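Long-range contacts in hydrogenase maturation factor (Thermoanaerobacter tengcongensis, PDB 3VTI), which probably dehydrates, in an ATP-dependent step, the carbamoyl group that HypF attaches to it, yielding the cyanide ligands of [NiFe]-hydrogenase: residues K139-G144 against I194-D199; P143-L148 against V256-Y261; V218-Y223 against G282-S287. All coordinates share one frame; numbering follows the deposited sequence.

Contact 1 (K139-G144 against I194-D199); sequences KNAKPG and IKVLRD. With MG (magnesium ion), chain K.
K195 and N140 face each other with their CB atoms turned inward, 4.0 Å from CB to CB, yet the bond between them joins a side chain to a backbone. The lysine chain starts with CG beside its own backbone N (chi1 -76°), passes the peptide of N140 and bends in its outer torsions, so that NZ comes back onto N140 O at 2.7 Å. The approach is nearly straight along the C=O axis, 175° at the oxygen. K142 crosses the lysine at about a right angle, its CG lying 3.2 Å from K195 NZ while its own ammonium leads away, 5.5 Å from that of K195. The amide of N140 looks elsewhere: ND2 donates to N135 OD1, while N140 CB lies 3.2 Å from K195 O. Beside this polar pair, V196 sends CG2 to A141 CB at 4.3 Å, and helix 204-216 packs on both through I212. K195 and V196 together face V256 as a classic beta bulge on the edge strand 194-198 of this PurM-like C-terminal domain. D199 follows directly on the strand, and its OD1 binds the magnesium ion at 2.4 Å, with D22 and D60 as further ligands. An alanine in place of K195 would probably leave the carbonyl of N140 without its ammonium donor and open a gap beside CG of K142. One positive charge thus holds a loop carbonyl to the strand that leads into the metal site; the K142 ammonium would probably disfavour that charge somewhat, while D145, a weak, long partner, would partly offset it.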
ATOM      1  N   LYS C 139      12.687  -8.991 -26.886  1.00 53.54           N
ATOM      2  CA  LYS C 139      13.300 -10.114 -27.608  0.60 56.38           C
ATOM      3  C   LYS C 139      13.877  -9.750 -28.982  1.00 57.18           C
ATOM      4  O   LYS C 139      14.461 -10.600 -29.650  1.00 59.29           O
ATOM      5  CB  LYS C 139      12.280 -11.244 -27.775  1.00 57.70           C
ATOM      6  CG  LYS C 139      12.189 -12.169 -26.570  1.00 60.39           C
ATOM      7  CD  LYS C 139      10.877 -12.950 -26.542  1.00 64.49           C
ATOM      8  CE  LYS C 139       9.738 -12.081 -25.993  1.00 64.36           C
ATOM      9  NZ  LYS C 139       8.406 -12.700 -26.258  1.00 67.01           N
ATOM     10  N   ASN C 140      13.719  -8.491 -29.391  1.00 56.01           N
ATOM     11  CA  ASN C 140      13.945  -8.085 -30.786  1.00 57.11           C
ATOM     12  C   ASN C 140      15.333  -7.547 -31.129  1.00 57.53           C
ATOM     13  O   ASN C 140      15.590  -7.217 -32.278  1.00 58.89           O
ATOM     14  CB  ASN C 140      12.879  -7.069 -31.238  1.00 56.24           C
ATOM     15  CG  ASN C 140      11.540  -7.723 -31.580  1.00 56.73           C
ATOM     16  OD1 ASN C 140      11.392  -8.946 -31.521  1.00 58.58           O
ATOM     17  ND2 ASN C 140      10.559  -6.902 -31.947  1.00 54.77           N
ATOM     18  N   ALA C 141      16.223  -7.450 -30.149  1.00 56.69           N
ATOM     19  CA  ALA C 141      17.566  -6.961 -30.421  1.00 57.39           C
ATOM     20  C   ALA C 141      18.428  -8.014 -31.146  1.00 59.87           C
ATOM     21  O   ALA C 141      18.504  -9.170 -30.719  1.00 60.58           O
ATOM     22  CB  ALA C 141      18.229  -6.487 -29.140  1.00 56.02           C
ATOM     23  N   LYS C 142      19.040  -7.594 -32.256  1.00 61.10           N
ATOM     24  CA  LYS C 142      20.014  -8.395 -33.012  1.00 63.82           C
ATOM     25  C   LYS C 142      21.387  -7.710 -32.977  1.00 63.91           C
ATOM     26  O   LYS C 142      21.455  -6.485 -32.882  1.00 62.58           O
ATOM     27  CB  LYS C 142      19.588  -8.561 -34.486  1.00 65.77           C
ATOM     28  CG  LYS C 142      18.172  -9.074 -34.753  1.00 67.18           C
ATOM     29  CD  LYS C 142      17.968 -10.530 -34.347  1.00 71.40           C
ATOM     30  CE  LYS C 142      16.551 -10.999 -34.684  1.00 72.83           C
ATOM     31  NZ  LYS C 142      16.044 -12.067 -33.759  1.00 73.35           N
ATOM     32  N   PRO C 143      22.489  -8.489 -33.056  1.00 65.80           N
ATOM     33  CA  PRO C 143      23.824  -7.879 -33.122  1.00 66.36           C
ATOM     34  C   PRO C 143      23.958  -6.914 -34.303  1.00 66.92           C
ATOM     35  O   PRO C 143      23.569  -7.246 -35.425  1.00 68.22           O
ATOM     36  CB  PRO C 143      24.748  -9.082 -33.318  1.00 69.04           C
ATOM     37  CG  PRO C 143      24.006 -10.225 -32.745  1.00 69.04           C
ATOM     38  CD  PRO C 143      22.567  -9.963 -33.055  1.00 67.61           C
ATOM     39  N   GLY C 144      24.492  -5.725 -34.042  1.00 65.88           N
ATOM     40  CA  GLY C 144      24.574  -4.679 -35.056  1.00 66.26           C
ATOM     41  C   GLY C 144      23.624  -3.521 -34.799  1.00 63.95           C
ATOM     42  O   GLY C 144      23.793  -2.437 -35.363  1.00 64.49           O
ATOM     43  N   ILE C 194      12.497   0.219 -35.282  1.00 53.03           N
ATOM     44  CA  ILE C 194      12.452   0.300 -33.828  1.00 50.51           C
ATOM     45  C   ILE C 194      12.242  -1.123 -33.312  1.00 50.41           C
ATOM     46  O   ILE C 194      11.208  -1.751 -33.567  1.00 50.45           O
ATOM     47  CB  ILE C 194      11.303   1.220 -33.333  1.00 49.32           C
ATOM     48  CG1 ILE C 194      11.434   2.642 -33.909  1.00 49.48           C
ATOM     49  CG2 ILE C 194      11.188   1.193 -31.795  1.00 47.00           C
ATOM     50  CD1 ILE C 194      12.618   3.463 -33.409  1.00 47.72           C
ATOM     51  N   LYS C 195      13.235  -1.629 -32.594  1.00 50.05           N
ATOM     52  CA  LYS C 195      13.229  -3.021 -32.171  1.00 50.15           C
ATOM     53  C   LYS C 195      12.850  -3.206 -30.707  1.00 48.28           C
ATOM     54  O   LYS C 195      12.042  -4.075 -30.388  1.00 48.59           O
ATOM     55  CB  LYS C 195      14.565  -3.673 -32.506  1.00 51.58           C
ATOM     56  CG  LYS C 195      14.694  -3.992 -33.986  1.00 53.66           C
ATOM     57  CD  LYS C 195      16.126  -4.238 -34.332  1.00 57.29           C
ATOM     58  CE  LYS C 195      16.291  -5.303 -35.399  1.00 60.55           C
ATOM     59  NZ  LYS C 195      15.995  -6.666 -34.873  1.00 61.24           N
ATOM     60  N   VAL C 196      13.410  -2.375 -29.829  1.00 46.79           N
ATOM     61  CA  VAL C 196      13.138  -2.455 -28.384  1.00 44.85           C
ATOM     62  C   VAL C 196      12.886  -1.074 -27.790  1.00 43.54           C
ATOM     63  O   VAL C 196      13.547  -0.098 -28.154  1.00 43.82           O
ATOM     64  CB  VAL C 196      14.296  -3.115 -27.607  1.00 44.86           C
ATOM     65  CG1 VAL C 196      14.019  -3.108 -26.083  1.00 43.11           C
ATOM     66  CG2 VAL C 196      14.554  -4.520 -28.120  1.00 45.71           C
ATOM     67  N   LEU C 197      11.920  -1.005 -26.881  1.00 42.28           N
ATOM     68  CA  LEU C 197      11.631   0.200 -26.134  1.00 41.33           C
ATOM     69  C   LEU C 197      11.394  -0.190 -24.685  1.00 40.68           C
ATOM     70  O   LEU C 197      10.558  -1.044 -24.404  1.00 40.90           O
ATOM     71  CB  LEU C 197      10.391   0.910 -26.692  1.00 40.91           C
ATOM     72  CG  LEU C 197      10.477   1.622 -28.043  1.00 41.86           C
ATOM     73  CD1 LEU C 197       9.105   2.116 -28.458  1.00 42.46           C
ATOM     74  CD2 LEU C 197      11.457   2.780 -28.017  1.00 41.33           C
ATOM     75  N   ARG C 198      12.142   0.420 -23.773  1.00 40.44           N
ATOM     76  CA  ARG C 198      11.908   0.219 -22.340  1.00 40.41           C
ATOM     77  C   ARG C 198      12.361   1.415 -21.513  1.00 40.06           C
ATOM     78  O   ARG C 198      13.434   1.972 -21.741  1.00 40.79           O
ATOM     79  CB  ARG C 198      12.577  -1.064 -21.831  1.00 40.62           C
ATOM     80  CG  ARG C 198      12.320  -1.347 -20.361  1.00 39.75           C
ATOM     81  CD  ARG C 198      12.573  -2.805 -20.013  1.00 40.23           C
ATOM     82  NE  ARG C 198      11.513  -3.669 -20.532  1.00 40.15           N
ATOM     83  CZ  ARG C 198      11.455  -4.989 -20.365  1.00 40.90           C
ATOM     84  NH1 ARG C 198      12.395  -5.636 -19.679  1.00 41.01           N
ATOM     85  NH2 ARG C 198      10.446  -5.667 -20.888  1.00 40.93           N
ATOM     86  N   ASP C 199      11.527   1.803 -20.560  1.00 39.53           N
ATOM     87  CA  ASP C 199      11.882   2.843 -19.606  1.00 39.54           C
ATOM     88  C   ASP C 199      12.703   2.283 -18.434  1.00 39.91           C
ATOM     89  O   ASP C 199      12.289   1.311 -17.799  1.00 39.77           O
ATOM     90  CB  ASP C 199      10.626   3.582 -19.117  1.00 38.85           C
ATOM     91  CG  ASP C 199       9.569   2.653 -18.536  1.00 38.47           C
ATOM     92  OD1 ASP C 199       9.529   1.445 -18.888  1.00 36.60           O
ATOM     93  OD2 ASP C 199       8.751   3.163 -17.730  1.00 39.59           O
TER
HETATM   94 MG    MG K 401       8.462  -0.424 -17.858  1.00 28.56          MG
HETATM   95  O   HOH W   1       7.963  -2.678 -17.217  1.00 27.32           O

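Contact 2 (P143-L148 against V256-Y261); sequences PGDIVL and VVERDY
With CG1 anti to its backbone N (chi1 -172°), V256 sets this methyl 3.5 Å from D145 CB, and the first torsion of D145 (chi1 -73°) turns its CG beside V257 O. The side chains of D145 and V256 cross at about a right angle. Next to them begins an antiparallel ladder between strands 146-149 and 254-257, neighbours in the mixed sheet of the PurM-like C-terminal domain. I146 and V257 form a hydrogen-bonded pair: I146 N donates to V257 O and V257 N returns the bond to I146 O, each at 3.0 Å. V147 and V256 follow as the non-hydrogen-bonded pair, and V256 CA adds a CA-H...O contact to I146 O. On the face that carries I146 and V257, L148 reaches across with CD1, 3.7 Å from V257 CG2, under the cover of helix 262-270. Past the strand end, the aliphatic part of R259 lines the carbonyl of G144, with CD 3.4 Å from G144 O, and its NH2 goes on to a salt bridge with E283. The positive phi of G144 (109°) suits a glycine, since a CB there would press on the carbonyl of P143. D145 OD1 and V257 O, 3.3 Å apart, are two acceptors that do not bond. The backbone pair I146/V257 thus joins the strands, while D145 OD2 is probably held by K142 N, with K195 as a weak, long partner.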
ATOM      1  N   PRO C 143      22.489  -8.489 -33.056  1.00 65.80           N
ATOM      2  CA  PRO C 143      23.824  -7.879 -33.122  1.00 66.36           C
ATOM      3  C   PRO C 143      23.958  -6.914 -34.303  1.00 66.92           C
ATOM      4  O   PRO C 143      23.569  -7.246 -35.425  1.00 68.22           O
ATOM      5  CB  PRO C 143      24.748  -9.082 -33.318  1.00 69.04           C
ATOM      6  CG  PRO C 143      24.006 -10.225 -32.745  1.00 69.04           C
ATOM      7  CD  PRO C 143      22.567  -9.963 -33.055  1.00 67.61           C
ATOM      8  N   GLY C 144      24.492  -5.725 -34.042  1.00 65.88           N
ATOM      9  CA  GLY C 144      24.574  -4.679 -35.056  1.00 66.26           C
ATOM     10  C   GLY C 144      23.624  -3.521 -34.799  1.00 63.95           C
ATOM     11  O   GLY C 144      23.793  -2.437 -35.363  1.00 64.49           O
ATOM     12  N   ASP C 145      22.619  -3.753 -33.957  1.00 61.57           N
ATOM     13  CA  ASP C 145      21.661  -2.720 -33.575  1.00 59.12           C
ATOM     14  C   ASP C 145      22.336  -1.671 -32.712  1.00 57.60           C
ATOM     15  O   ASP C 145      23.336  -1.958 -32.045  1.00 58.48           O
ATOM     16  CB  ASP C 145      20.501  -3.319 -32.772  1.00 57.66           C
ATOM     17  CG  ASP C 145      19.539  -4.126 -33.622  1.00 59.07           C
ATOM     18  OD1 ASP C 145      19.442  -3.879 -34.841  1.00 60.74           O
ATOM     19  OD2 ASP C 145      18.864  -5.011 -33.053  1.00 59.45           O
ATOM     20  N   ILE C 146      21.768  -0.468 -32.712  1.00 55.56           N
ATOM     21  CA  ILE C 146      22.285   0.656 -31.933  1.00 53.51           C
ATOM     22  C   ILE C 146      21.381   0.927 -30.737  1.00 50.90           C
ATOM     23  O   ILE C 146      20.160   0.811 -30.827  1.00 49.78           O
ATOM     24  CB  ILE C 146      22.420   1.933 -32.810  1.00 54.19           C
ATOM     25  CG1 ILE C 146      23.344   1.679 -34.019  1.00 56.19           C
ATOM     26  CG2 ILE C 146      22.868   3.140 -31.985  1.00 52.90           C
ATOM     27  CD1 ILE C 146      24.810   1.377 -33.687  1.00 56.16           C
ATOM     28  N   VAL C 147      21.999   1.278 -29.613  1.00 49.65           N
ATOM     29  CA  VAL C 147      21.275   1.579 -28.396  0.50 47.10           C
ATOM     30  C   VAL C 147      21.309   3.075 -28.158  1.00 46.28           C
ATOM     31  O   VAL C 147      22.378   3.683 -28.162  1.00 47.19           O
ATOM     32  CB  VAL C 147      21.898   0.865 -27.188  1.00 46.91           C
ATOM     33  CG1 VAL C 147      20.975   0.953 -25.979  1.00 45.13           C
ATOM     34  CG2 VAL C 147      22.172  -0.584 -27.520  1.00 47.96           C
ATOM     35  N   LEU C 148      20.134   3.655 -27.944  1.00 44.73           N
ATOM     36  CA  LEU C 148      20.010   5.063 -27.598  0.60 44.04           C
ATOM     37  C   LEU C 148      19.278   5.240 -26.265  1.00 42.96           C
ATOM     38  O   LEU C 148      18.494   4.374 -25.844  1.00 42.34           O
ATOM     39  CB  LEU C 148      19.266   5.820 -28.701  0.60 43.94           C
ATOM     40  CG  LEU C 148      19.914   5.889 -30.080  0.60 44.86           C
ATOM     41  CD1 LEU C 148      19.502   4.718 -30.950  0.60 44.40           C
ATOM     42  CD2 LEU C 148      19.542   7.183 -30.748  0.60 44.67           C
ATOM     43  N   VAL C 256      16.386   0.564 -28.844  1.00 44.16           N
ATOM     44  CA  VAL C 256      17.232  -0.211 -29.742  1.00 46.58           C
ATOM     45  C   VAL C 256      16.675  -0.089 -31.165  1.00 48.19           C
ATOM     46  O   VAL C 256      15.473  -0.234 -31.367  1.00 47.85           O
ATOM     47  CB  VAL C 256      17.326  -1.692 -29.293  1.00 46.74           C
ATOM     48  CG1 VAL C 256      18.346  -2.437 -30.104  1.00 47.91           C
ATOM     49  CG2 VAL C 256      17.702  -1.772 -27.820  1.00 45.97           C
ATOM     50  N   VAL C 257      17.549   0.189 -32.136  1.00 50.56           N
ATOM     51  CA  VAL C 257      17.143   0.404 -33.538  1.00 52.92           C
ATOM     52  C   VAL C 257      18.053  -0.299 -34.538  1.00 55.70           C
ATOM     53  O   VAL C 257      19.173  -0.684 -34.206  1.00 56.62           O
ATOM     54  CB  VAL C 257      17.127   1.915 -33.937  1.00 52.79           C
ATOM     55  CG1 VAL C 257      16.139   2.683 -33.112  1.00 51.68           C
ATOM     56  CG2 VAL C 257      18.507   2.531 -33.794  1.00 53.59           C
ATOM     57  N   GLU C 258      17.570  -0.445 -35.769  1.00 57.71           N
ATOM     58  CA  GLU C 258      18.419  -0.874 -36.870  1.00 60.66           C
ATOM     59  C   GLU C 258      19.535   0.134 -37.113  1.00 61.55           C
ATOM     60  O   GLU C 258      19.332   1.350 -37.017  1.00 60.77           O
ATOM     61  CB  GLU C 258      17.615  -1.080 -38.156  1.00 62.37           C
ATOM     62  CG  GLU C 258      16.845  -2.388 -38.199  1.00 63.41           C
ATOM     63  CD  GLU C 258      16.807  -3.001 -39.586  1.00 66.47           C
ATOM     64  OE1 GLU C 258      17.893  -3.246 -40.149  1.00 69.01           O
ATOM     65  OE2 GLU C 258      15.693  -3.248 -40.106  1.00 67.11           O
ATOM     66  N   ARG C 259      20.708  -0.397 -37.438  1.00 63.46           N
ATOM     67  CA  ARG C 259      21.919   0.385 -37.616  1.00 64.72           C
ATOM     68  C   ARG C 259      21.726   1.629 -38.497  1.00 65.23           C
ATOM     69  O   ARG C 259      22.170   2.722 -38.131  1.00 64.54           O
ATOM     70  CB  ARG C 259      23.014  -0.513 -38.197  1.00 67.58           C
ATOM     71  CG  ARG C 259      24.417  -0.099 -37.821  1.00 70.20           C
ATOM     72  CD  ARG C 259      25.425  -1.200 -38.105  1.00 74.70           C
ATOM     73  NE  ARG C 259      26.529  -1.174 -37.139  1.00 75.95           N
ATOM     74  CZ  ARG C 259      27.637  -0.450 -37.280  1.00 77.96           C
ATOM     75  NH1 ARG C 259      27.796   0.323 -38.344  1.00 79.54           N
ATOM     76  NH2 ARG C 259      28.589  -0.496 -36.356  1.00 78.63           N
ATOM     77  N   ASP C 260      21.067   1.459 -39.646  1.00 66.34           N
ATOM     78  CA  ASP C 260      20.894   2.541 -40.622  1.00 67.36           C
ATOM     79  C   ASP C 260      19.915   3.629 -40.163  1.00 65.17           C
ATOM     80  O   ASP C 260      19.902   4.727 -40.710  1.00 65.96           O
ATOM     81  CB  ASP C 260      20.470   1.979 -41.993  1.00 69.98           C
ATOM     82  CG  ASP C 260      21.659   1.696 -42.920  1.00 73.60           C
ATOM     83  OD1 ASP C 260      22.826   1.802 -42.477  1.00 74.55           O
ATOM     84  OD2 ASP C 260      21.420   1.366 -44.106  1.00 75.98           O
ATOM     85  N   TYR C 261      19.110   3.335 -39.147  1.00 62.61           N
ATOM     86  CA  TYR C 261      18.066   4.268 -38.712  1.00 60.54           C
ATOM     87  C   TYR C 261      18.389   5.003 -37.418  1.00 58.28           C
ATOM     88  O   TYR C 261      17.596   5.830 -36.957  1.00 56.84           O
ATOM     89  CB  TYR C 261      16.710   3.555 -38.629  1.00 59.55           C
ATOM     90  CG  TYR C 261      16.238   3.060 -39.973  1.00 61.50           C
ATOM     91  CD1 TYR C 261      15.368   3.821 -40.751  1.00 62.30           C
ATOM     92  CD2 TYR C 261      16.689   1.842 -40.485  1.00 62.92           C
ATOM     93  CE1 TYR C 261      14.949   3.369 -42.002  1.00 64.23           C
ATOM     94  CE2 TYR C 261      16.276   1.383 -41.720  1.00 64.24           C
ATOM     95  CZ  TYR C 261      15.407   2.148 -42.472  1.00 65.31           C
ATOM     96  OH  TYR C 261      14.999   1.681 -43.693  1.00 67.87           O
TER

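Contact 3 (V218-Y223 against G282-S287)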
ATOM      1  N   VAL C 218      21.522 -11.652 -26.549  1.00 58.66           N
ATOM      2  CA  VAL C 218      22.613 -10.867 -27.119  1.00 58.93           C
ATOM      3  C   VAL C 218      23.412 -10.175 -26.017  1.00 58.13           C
ATOM      4  O   VAL C 218      23.096 -10.302 -24.837  1.00 56.90           O
ATOM      5  CB  VAL C 218      22.086  -9.774 -28.089  1.00 57.96           C
ATOM      6  CG1 VAL C 218      21.373 -10.390 -29.297  1.00 59.34           C
ATOM      7  CG2 VAL C 218      21.180  -8.777 -27.356  1.00 54.52           C
ATOM      8  N   GLY C 219      24.445  -9.437 -26.412  1.00 58.77           N
ATOM      9  CA  GLY C 219      25.185  -8.590 -25.484  1.00 58.18           C
ATOM     10  C   GLY C 219      25.042  -7.133 -25.858  1.00 56.64           C
ATOM     11  O   GLY C 219      24.561  -6.817 -26.944  1.00 56.65           O
ATOM     12  N   ILE C 220      25.438  -6.243 -24.954  1.00 55.63           N
ATOM     13  CA  ILE C 220      25.351  -4.803 -25.209  1.00 54.36           C
ATOM     14  C   ILE C 220      26.591  -4.073 -24.707  1.00 55.11           C
ATOM     15  O   ILE C 220      27.021  -4.255 -23.557  1.00 55.46           O
ATOM     16  CB  ILE C 220      24.065  -4.156 -24.607  1.00 51.79           C
ATOM     17  CG1 ILE C 220      22.811  -4.828 -25.174  1.00 51.20           C
ATOM     18  CG2 ILE C 220      24.021  -2.661 -24.933  1.00 51.05           C
ATOM     19  CD1 ILE C 220      21.503  -4.207 -24.744  1.00 48.90           C
ATOM     20  N   LYS C 221      27.140  -3.256 -25.584  1.00 55.53           N
ATOM     21  CA  LYS C 221      28.250  -2.431 -25.242  1.00 56.32           C
ATOM     22  C   LYS C 221      27.869  -0.982 -25.231  1.00 54.89           C
ATOM     23  O   LYS C 221      27.385  -0.457 -26.194  1.00 54.47           O
ATOM     24  CB  LYS C 221      29.389  -2.657 -26.212  1.00 58.34           C
ATOM     25  CG  LYS C 221      30.633  -1.899 -25.862  1.00 59.91           C
ATOM     26  CD  LYS C 221      31.833  -2.520 -26.506  1.00 62.97           C
ATOM     27  CE  LYS C 221      32.346  -3.702 -25.732  1.00 62.85           C
ATOM     28  NZ  LYS C 221      33.671  -3.444 -25.154  1.00 64.85           N
ATOM     29  N   ILE C 222      28.101  -0.343 -24.107  1.00 54.24           N
ATOM     30  CA  ILE C 222      27.895   1.097 -23.994  1.00 53.27           C
ATOM     31  C   ILE C 222      29.196   1.888 -23.775  1.00 55.14           C
ATOM     32  O   ILE C 222      30.247   1.328 -23.435  1.00 56.30           O
ATOM     33  CB  ILE C 222      26.821   1.467 -22.940  1.00 51.13           C
ATOM     34  CG1 ILE C 222      27.254   1.044 -21.532  1.00 51.46           C
ATOM     35  CG2 ILE C 222      25.472   0.864 -23.327  1.00 49.61           C
ATOM     36  CD1 ILE C 222      26.311   1.503 -20.416  1.00 49.41           C
ATOM     37  N   TYR C 223      29.110   3.198 -23.985  1.00 55.46           N
ATOM     38  CA  TYR C 223      30.282   4.068 -23.953  1.00 57.77           C
ATOM     39  C   TYR C 223      30.147   5.138 -22.880  1.00 57.57           C
ATOM     40  O   TYR C 223      29.228   5.959 -22.914  1.00 56.43           O
ATOM     41  CB  TYR C 223      30.561   4.656 -25.350  1.00 58.69           C
ATOM     42  CG  TYR C 223      30.917   3.576 -26.353  1.00 60.17           C
ATOM     43  CD1 TYR C 223      32.245   3.211 -26.572  1.00 62.96           C
ATOM     44  CD2 TYR C 223      29.921   2.880 -27.045  1.00 59.63           C
ATOM     45  CE1 TYR C 223      32.575   2.192 -27.477  1.00 64.97           C
ATOM     46  CE2 TYR C 223      30.236   1.864 -27.943  1.00 61.76           C
ATOM     47  CZ  TYR C 223      31.564   1.526 -28.155  1.00 64.14           C
ATOM     48  OH  TYR C 223      31.876   0.523 -29.040  1.00 65.88           O
ATOM     49  N   GLY C 282      25.479   3.077 -27.242  1.00 53.87           N
ATOM     50  CA  GLY C 282      26.100   1.777 -27.405  1.00 55.86           C
ATOM     51  C   GLY C 282      25.664   0.971 -28.607  1.00 57.62           C
ATOM     52  O   GLY C 282      25.041   1.495 -29.535  1.00 57.62           O
ATOM     53  N   GLU C 283      26.006  -0.318 -28.569  1.00 59.44           N
ATOM     54  CA  GLU C 283      25.801  -1.252 -29.675  1.00 61.54           C
ATOM     55  C   GLU C 283      25.498  -2.646 -29.116  1.00 61.74           C
ATOM     56  O   GLU C 283      26.065  -3.056 -28.106  1.00 61.69           O
ATOM     57  CB  GLU C 283      27.048  -1.303 -30.589  1.00 64.11           C
ATOM     58  CG  GLU C 283      26.802  -1.951 -31.951  1.00 67.02           C
ATOM     59  CD  GLU C 283      28.053  -2.063 -32.832  1.00 72.30           C
ATOM     60  OE1 GLU C 283      29.016  -2.767 -32.442  1.00 75.03           O
ATOM     61  OE2 GLU C 283      28.059  -1.476 -33.940  1.00 72.86           O
ATOM     62  N   VAL C 284      24.603  -3.360 -29.793  1.00 62.33           N
ATOM     63  CA  VAL C 284      24.248  -4.730 -29.449  1.00 63.02           C
ATOM     64  C   VAL C 284      25.318  -5.715 -29.956  1.00 66.17           C
ATOM     65  O   VAL C 284      25.604  -5.789 -31.156  1.00 67.66           O
ATOM     66  CB  VAL C 284      22.861  -5.091 -30.018  1.00 62.38           C
ATOM     67  CG1 VAL C 284      22.535  -6.551 -29.776  1.00 63.27           C
ATOM     68  CG2 VAL C 284      21.792  -4.198 -29.413  1.00 59.52           C
ATOM     69  N   ASN C 285      25.890  -6.465 -29.016  1.00 67.39           N
ATOM     70  CA  ASN C 285      27.007  -7.376 -29.255  1.00 70.56           C
ATOM     71  C   ASN C 285      26.584  -8.771 -29.660  1.00 72.19           C
ATOM     72  O   ASN C 285      25.406  -9.124 -29.617  1.00 71.30           O
ATOM     73  CB  ASN C 285      27.854  -7.519 -27.983  1.00 70.87           C
ATOM     74  CG  ASN C 285      28.821  -6.375 -27.780  1.00 72.02           C
ATOM     75  OD1 ASN C 285      28.973  -5.493 -28.635  1.00 74.34           O
ATOM     76  ND2 ASN C 285      29.504  -6.391 -26.638  1.00 72.23           N
ATOM     77  N   ASP C 286      27.588  -9.552 -30.040  1.00 75.16           N
ATOM     78  CA  ASP C 286      27.481 -10.978 -30.297  1.00 77.35           C
ATOM     79  C   ASP C 286      27.625 -11.689 -28.951  1.00 77.21           C
ATOM     80  O   ASP C 286      27.048 -12.759 -28.731  1.00 77.85           O
ATOM     81  CB  ASP C 286      28.627 -11.406 -31.243  1.00 80.47           C
ATOM     82  CG  ASP C 286      28.283 -12.628 -32.089  1.00 82.99           C
ATOM     83  OD1 ASP C 286      27.087 -12.886 -32.347  1.00 83.16           O
ATOM     84  OD2 ASP C 286      29.219 -13.331 -32.518  1.00 86.17           O
ATOM     85  N   SER C 287      28.418 -11.080 -28.065  1.00 76.42           N
ATOM     86  CA  SER C 287      28.699 -11.609 -26.741  1.00 76.22           C
ATOM     87  C   SER C 287      27.418 -11.560 -25.947  1.00 74.07           C
ATOM     88  O   SER C 287      26.620 -10.637 -26.114  1.00 72.19           O
ATOM     89  CB  SER C 287      29.749 -10.743 -26.046  1.00 76.11           C
ATOM     90  OG  SER C 287      29.272  -9.419 -25.834  1.00 72.47           O
TER
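Strands 219-223 and 282-285 of V218-Y223 and G282-S287 run antiparallel, their axes 4.0 Å apart at closest and their directions 159° apart, with G219 opposite N285 and K221 opposite E283 as hydrogen-bonded pairs. This ladder lies inside the mixed sheet of the PurM-like C-terminal domain, where strand 219-223 also pairs with strand 290-293. K221 N donates to E283 O at 2.7 Å in a nearly straight bond (177° at the hydrogen), while G219 N gives only a weak bond to N285 O; the return bond from N285 N to G219 O is modelled so short that its length is doubtful.

On the face of I220 and V284 the contact is apolar. V218, just before the strand, places CG2 between its backbone N and carbonyl carbon, and that methyl meets V284 CG1 at 3.6 Å. I220 reaches V284 more loosely, CG1 to CG2, and its side chain packs on L209 and I212 of helix 204-216. On the other face, N285 crosses K221 obliquely: both amide ends, OD1 and ND2, stand 3.8 Å from K221 CB. The lysine chain bends at chi3 and chi4, and NZ is hydrogen-bonded to N293 OD1 and S299 OG, not to N285. At the far end of the ladder Y223 brings the edge of its ring, CD2, to 4.0 Å from G282 CA, which lies in the ring plane. An acidic side chain of another protein chain packs on N285 and S287. These two are joined within their own segment, N285 ND2 donating to S287 OG at 3.1 Å, the hydroxyl oxygen tilted 21° out of the amide plane.

The three contacts cluster at one sheet of the C-terminal, PurM-like part, their centres about 8 Å apart between the first and second, about 10 Å between the second and third and about 11 Å between the first and third. Strands 194-198, 254-257, 146-149, 279-285 and 219-223 follow one another across that sheet. Segments 139-144 and 143-148 share P143 and G144, so contacts 1 and 2 start from the same run of chain. Contact 1 closes before contact 3 opens, whereas contacts 2 and 3 alternate. Strands distant in sequence and the loop K139-G144 are thereby tied together at a sheet whose edge strand leads to the magnesium ligand D199, while contact 3 touches a partner chain.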